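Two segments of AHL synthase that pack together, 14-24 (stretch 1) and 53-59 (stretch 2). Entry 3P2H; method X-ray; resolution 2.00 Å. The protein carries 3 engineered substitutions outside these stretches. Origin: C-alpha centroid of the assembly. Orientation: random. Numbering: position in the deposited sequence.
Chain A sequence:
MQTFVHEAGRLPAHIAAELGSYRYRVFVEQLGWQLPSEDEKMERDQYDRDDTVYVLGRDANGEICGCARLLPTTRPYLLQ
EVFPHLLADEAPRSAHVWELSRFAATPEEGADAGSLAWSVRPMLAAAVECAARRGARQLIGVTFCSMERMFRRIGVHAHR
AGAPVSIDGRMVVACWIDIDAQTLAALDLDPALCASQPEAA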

ATOM      1  N   HIS A  14     -19.274   8.381   2.428  1.00 17.78           N
ATOM      2  CA  HIS A  14     -19.192   8.303   0.976  1.00 17.87           C
ATOM      3  C   HIS A  14     -17.825   7.872   0.449  1.00 17.28           C
ATOM      4  O   HIS A  14     -17.743   7.204  -0.577  1.00 16.13           O
ATOM      5  N   ILE A  15     -16.758   8.245   1.150  1.00 16.67           N
ATOM      6  CA  ILE A  15     -15.412   7.865   0.733  1.00 17.11           C
ATOM      7  C   ILE A  15     -15.190   6.381   1.019  1.00 17.64           C
ATOM      8  O   ILE A  15     -14.570   5.670   0.228  1.00 16.20           O
ATOM      9  N   ALA A  16     -15.701   5.923   2.159  1.00 16.03           N
ATOM     10  CA  ALA A  16     -15.574   4.527   2.547  1.00 16.93           C
ATOM     11  C   ALA A  16     -16.265   3.638   1.518  1.00 17.09           C
ATOM     12  O   ALA A  16     -15.745   2.589   1.141  1.00 17.76           O
ATOM     13  N   ALA A  17     -17.435   4.066   1.053  1.00 16.71           N
ATOM     14  CA  ALA A  17     -18.184   3.299   0.062  1.00 17.33           C
ATOM     15  C   ALA A  17     -17.470   3.306  -1.290  1.00 17.58           C
ATOM     16  O   ALA A  17     -17.321   2.271  -1.933  1.00 17.53           O
ATOM     17  N   GLU A  18     -17.015   4.478  -1.706  1.00 18.30           N
ATOM     18  CA  GLU A  18     -16.327   4.622  -2.981  1.00 18.95           C
ATOM     19  C   GLU A  18     -15.008   3.840  -3.023  1.00 18.60           C
ATOM     20  O   GLU A  18     -14.689   3.196  -4.025  1.00 17.30           O
ATOM     21  N   LEU A  19     -14.242   3.902  -1.939  1.00 17.41           N
ATOM     22  CA  LEU A  19     -12.976   3.185  -1.866  1.00 17.03           C
ATOM     23  C   LEU A  19     -13.240   1.689  -1.783  1.00 16.97           C
ATOM     24  O   LEU A  19     -12.538   0.891  -2.402  1.00 16.27           O
ATOM     25  N   GLY A  20     -14.250   1.321  -1.000  1.00 16.68           N
ATOM     26  CA  GLY A  20     -14.592  -0.080  -0.846  1.00 16.59           C
ATOM     27  C   GLY A  20     -14.979  -0.714  -2.166  1.00 16.47           C
ATOM     28  O   GLY A  20     -14.670  -1.876  -2.416  1.00 16.73           O
ATOM     29  N   SER A  21     -15.658   0.055  -3.010  1.00 16.06           N
ATOM     30  CA  SER A  21     -16.094  -0.426  -4.313  1.00 17.15           C
ATOM     31  C   SER A  21     -14.893  -0.574  -5.234  1.00 17.93           C
ATOM     32  O   SER A  21     -14.784  -1.552  -5.974  1.00 18.68           O
ATOM     33  N   TYR A  22     -13.990   0.402  -5.195  1.00 17.25           N
ATOM     34  CA  TYR A  22     -12.809   0.337  -6.039  1.00 16.33           C
ATOM     35  C   TYR A  22     -11.959  -0.855  -5.636  1.00 16.67           C
ATOM     36  O   TYR A  22     -11.425  -1.558  -6.487  1.00 16.71           O
ATOM     37  N   ARG A  23     -11.831  -1.085  -4.333  1.00 15.99           N
ATOM     38  CA  ARG A  23     -11.044  -2.216  -3.866  1.00 15.77           C
ATOM     39  C   ARG A  23     -11.699  -3.535  -4.259  1.00 15.34           C
ATOM     40  O   ARG A  23     -11.010  -4.491  -4.606  1.00 14.50           O
ATOM     41  N   TYR A  24     -13.028  -3.585  -4.216  1.00 15.85           N
ATOM     42  CA  TYR A  24     -13.731  -4.801  -4.599  1.00 17.83           C
ATOM     43  C   TYR A  24     -13.416  -5.135  -6.055  1.00 17.00           C
ATOM     44  O   TYR A  24     -13.086  -6.269  -6.392  1.00 16.74           O
ATOM     45  N   VAL A  53      -4.635   4.690   7.536  1.00 13.77           N
ATOM     46  CA  VAL A  53      -4.377   5.818   6.643  1.00 14.19           C
ATOM     47  C   VAL A  53      -4.596   5.336   5.215  1.00 14.99           C
ATOM     48  O   VAL A  53      -4.179   4.233   4.862  1.00 13.52           O
ATOM     49  N   TYR A  54      -5.264   6.152   4.402  1.00 14.31           N
ATOM     50  CA  TYR A  54      -5.542   5.775   3.016  1.00 15.37           C
ATOM     51  C   TYR A  54      -5.107   6.807   1.985  1.00 16.27           C
ATOM     52  O   TYR A  54      -5.158   8.016   2.219  1.00 17.37           O
ATOM     53  N   VAL A  55      -4.694   6.305   0.830  1.00 16.12           N
ATOM     54  CA  VAL A  55      -4.296   7.151  -0.275  1.00 15.25           C
ATOM     55  C   VAL A  55      -5.215   6.773  -1.430  1.00 16.04           C
ATOM     56  O   VAL A  55      -5.366   5.594  -1.737  1.00 15.77           O
ATOM     57  N   LEU A  56      -5.851   7.763  -2.048  1.00 15.70           N
ATOM     58  CA  LEU A  56      -6.724   7.506  -3.191  1.00 15.95           C
ATOM     59  C   LEU A  56      -6.242   8.346  -4.364  1.00 15.88           C
ATOM     60  O   LEU A  56      -5.892   9.511  -4.197  1.00 14.99           O
ATOM     61  N   GLY A  57      -6.210   7.747  -5.545  1.00 16.74           N
ATOM     62  CA  GLY A  57      -5.809   8.486  -6.727  1.00 16.43           C
ATOM     63  C   GLY A  57      -7.080   8.685  -7.523  1.00 15.40           C
ATOM     64  O   GLY A  57      -7.888   7.767  -7.601  1.00 16.84           O
ATOM     65  N   ARG A  58      -7.278   9.870  -8.092  1.00 16.28           N
ATOM     66  CA  ARG A  58      -8.485  10.146  -8.880  1.00 16.17           C
ATOM     67  C   ARG A  58      -8.122  10.672 -10.268  1.00 16.89           C
ATOM     68  O   ARG A  58      -7.194  11.457 -10.412  1.00 17.17           O
ATOM     69  N   ASP A  59      -8.865  10.240 -11.283  1.00 19.64           N
ATOM     70  CA  ASP A  59      -8.595  10.659 -12.656  1.00 21.04           C
ATOM     71  C   ASP A  59      -9.216  12.008 -12.987  1.00 21.80           C
ATOM     72  O   ASP A  59      -9.790  12.664 -12.121  1.00 21.30           O
TER

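The helix of stretch 1 and the strand of stretch 2 are tied together most firmly by a salt bridge between Glu-18 and Arg-58. The contact is bidentate: Arg-58 NH2 donates to Glu-18 OE1 at 2.8 Å, and Arg-58 NH1 donates to Glu-18 OE2, also at 2.8 Å, so the carboxylate meets the edge of the guanidinium. Glu-18 points toward the strand with chi1 and chi2 both t, whereas Arg-58 leaves its backbone sideways and brings its end nearer through an m, t, t conformation, with chi4 turned to -80°. Ile-15 (m, m) lies alongside, its CD1 3.6 Å from Arg-58 NH2, near the guanidinium plane.

Beyond this pair the interface is largely apolar and centres on Leu-19 (t, p). Its CD1 approaches Leu-56 CD2 at 3.2 Å, and its CD2 sits over one face of the Tyr-54 ring, 4.0 Å from its centroid, in a CH-pi contact. Leu-56 (m, t) also meets the helix one turn earlier, where its CD1 lies 4.0 Å from Ile-15 CG2. Farther along, Arg-23 NH1 approaches Tyr-54 CE1 at 3.7 Å; the Arg-23 guanidinium finds its hydrogen bonds elsewhere in the structure. Between the inward-pointing Tyr-54 and Leu-56, Val-55 points away from the helix, in the usual alternation of a strand.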

ATOM      1  CB  HIS A  14     -19.609   9.631   0.332  1.00 17.25           C
ATOM      2  CG  HIS A  14     -18.732  10.786   0.693  1.00 17.91           C
ATOM      3  ND1 HIS A  14     -18.717  11.345   1.951  1.00 17.56           N
ATOM      4  CD2 HIS A  14     -17.838  11.488  -0.043  1.00 16.60           C
ATOM      5  CE1 HIS A  14     -17.853  12.344   1.976  1.00 18.34           C
ATOM      6  NE2 HIS A  14     -17.306  12.451   0.778  1.00 17.58           N
ATOM      7  CB  ILE A  15     -14.336   8.685   1.483  1.00 17.38           C
ATOM      8  CG1 ILE A  15     -14.503  10.171   1.172  1.00 17.17           C
ATOM      9  CG2 ILE A  15     -12.950   8.212   1.087  1.00 16.60           C
ATOM     10  CD1 ILE A  15     -14.382  10.516  -0.289  1.00 19.17           C
ATOM     11  CB  ALA A  16     -16.186   4.310   3.939  1.00 17.92           C
ATOM     12  CB  ALA A  17     -19.588   3.869  -0.083  1.00 18.84           C
ATOM     13  CB  GLU A  18     -16.084   6.106  -3.253  1.00 21.11           C
ATOM     14  CG  GLU A  18     -15.417   6.405  -4.571  1.00 23.28           C
ATOM     15  CD  GLU A  18     -15.296   7.889  -4.820  1.00 24.96           C
ATOM     16  OE1 GLU A  18     -15.292   8.654  -3.830  1.00 25.21           O
ATOM     17  OE2 GLU A  18     -15.191   8.285  -6.002  1.00 25.55           O
ATOM     18  CB  LEU A  19     -12.178   3.612  -0.632  1.00 17.09           C
ATOM     19  CG  LEU A  19     -10.964   2.730  -0.320  1.00 17.75           C
ATOM     20  CD1 LEU A  19      -9.932   2.859  -1.429  1.00 16.21           C
ATOM     21  CD2 LEU A  19     -10.360   3.143   1.021  1.00 19.14           C
ATOM     22  CB  SER A  21     -17.099   0.551  -4.932  1.00 18.71           C
ATOM     23  OG  SER A  21     -17.550   0.092  -6.199  1.00 21.73           O
ATOM     24  CB  TYR A  22     -11.976   1.606  -5.925  1.00 15.64           C
ATOM     25  CG  TYR A  22     -10.718   1.544  -6.757  1.00 17.08           C
ATOM     26  CD1 TYR A  22     -10.774   1.616  -8.152  1.00 15.40           C
ATOM     27  CD2 TYR A  22      -9.473   1.390  -6.157  1.00 15.16           C
ATOM     28  CE1 TYR A  22      -9.614   1.537  -8.921  1.00 16.64           C
ATOM     29  CE2 TYR A  22      -8.314   1.308  -6.916  1.00 15.53           C
ATOM     30  CZ  TYR A  22      -8.389   1.383  -8.294  1.00 15.64           C
ATOM     31  OH  TYR A  22      -7.240   1.303  -9.035  1.00 14.58           O
ATOM     32  CB  ARG A  23     -10.831  -2.130  -2.350  1.00 14.65           C
ATOM     33  CG  ARG A  23      -9.667  -1.213  -1.984  1.00 15.70           C
ATOM     34  CD  ARG A  23      -9.548  -0.962  -0.490  1.00 17.21           C
ATOM     35  NE  ARG A  23      -9.492  -2.185   0.299  1.00 15.46           N
ATOM     36  CZ  ARG A  23      -9.261  -2.205   1.605  1.00 16.35           C
ATOM     37  NH1 ARG A  23      -9.054  -1.067   2.252  1.00 14.55           N
ATOM     38  NH2 ARG A  23      -9.252  -3.353   2.267  1.00 15.31           N
ATOM     39  CB  TYR A  24     -15.246  -4.637  -4.464  1.00 18.75           C
ATOM     40  CG  TYR A  24     -15.998  -5.883  -4.892  1.00 18.61           C
ATOM     41  CD1 TYR A  24     -16.165  -6.954  -4.012  1.00 19.10           C
ATOM     42  CD2 TYR A  24     -16.481  -6.021  -6.195  1.00 18.73           C
ATOM     43  CE1 TYR A  24     -16.790  -8.135  -4.417  1.00 20.56           C
ATOM     44  CE2 TYR A  24     -17.108  -7.200  -6.614  1.00 20.03           C
ATOM     45  CZ  TYR A  24     -17.255  -8.254  -5.716  1.00 19.52           C
ATOM     46  OH  TYR A  24     -17.844  -9.433  -6.112  1.00 17.22           O
ATOM     47  CB  VAL A  53      -2.926   6.343   6.797  1.00 16.62           C
ATOM     48  CG1 VAL A  53      -2.646   7.439   5.777  1.00 16.24           C
ATOM     49  CG2 VAL A  53      -2.726   6.877   8.208  1.00 16.06           C
ATOM     50  CB  TYR A  54      -7.039   5.535   2.808  1.00 14.19           C
ATOM     51  CG  TYR A  54      -7.631   4.418   3.627  1.00 14.00           C
ATOM     52  CD1 TYR A  54      -7.428   3.084   3.280  1.00 14.11           C
ATOM     53  CD2 TYR A  54      -8.402   4.701   4.752  1.00 13.46           C
ATOM     54  CE1 TYR A  54      -7.982   2.053   4.034  1.00 15.17           C
ATOM     55  CE2 TYR A  54      -8.962   3.684   5.514  1.00 14.66           C
ATOM     56  CZ  TYR A  54      -8.750   2.365   5.154  1.00 15.36           C
ATOM     57  OH  TYR A  54      -9.310   1.369   5.914  1.00 15.95           O
ATOM     58  CB  VAL A  55      -2.834   6.890  -0.711  1.00 17.50           C
ATOM     59  CG1 VAL A  55      -2.477   7.794  -1.899  1.00 15.19           C
ATOM     60  CG2 VAL A  55      -1.884   7.126   0.453  1.00 16.16           C
ATOM     61  CB  LEU A  56      -8.184   7.888  -2.896  1.00 18.24           C
ATOM     62  CG  LEU A  56      -8.946   7.294  -1.710  1.00 20.34           C
ATOM     63  CD1 LEU A  56     -10.438   7.484  -1.942  1.00 20.32           C
ATOM     64  CD2 LEU A  56      -8.636   5.825  -1.559  1.00 23.23           C
ATOM     65  CB  ARG A  58      -9.375  11.160  -8.152  1.00 14.57           C
ATOM     66  CG  ARG A  58      -9.982  10.631  -6.849  1.00 14.24           C
ATOM     67  CD  ARG A  58     -10.746  11.714  -6.107  1.00 15.00           C
ATOM     68  NE  ARG A  58     -11.346  11.250  -4.856  1.00 15.03           N
ATOM     69  CZ  ARG A  58     -12.486  10.571  -4.770  1.00 15.62           C
ATOM     70  NH1 ARG A  58     -13.175  10.259  -5.864  1.00 16.12           N
ATOM     71  NH2 ARG A  58     -12.952  10.220  -3.582  1.00 16.43           N
ATOM     72  CB  ASP A  59      -9.081   9.588 -13.646  1.00 21.51           C
ATOM     73  CG  ASP A  59     -10.596   9.412 -13.648  1.00 22.57           C
ATOM     74  OD1 ASP A  59     -11.054   8.376 -14.167  1.00 25.33           O
ATOM     75  OD2 ASP A  59     -11.335  10.292 -13.154  1.00 22.99           O
TER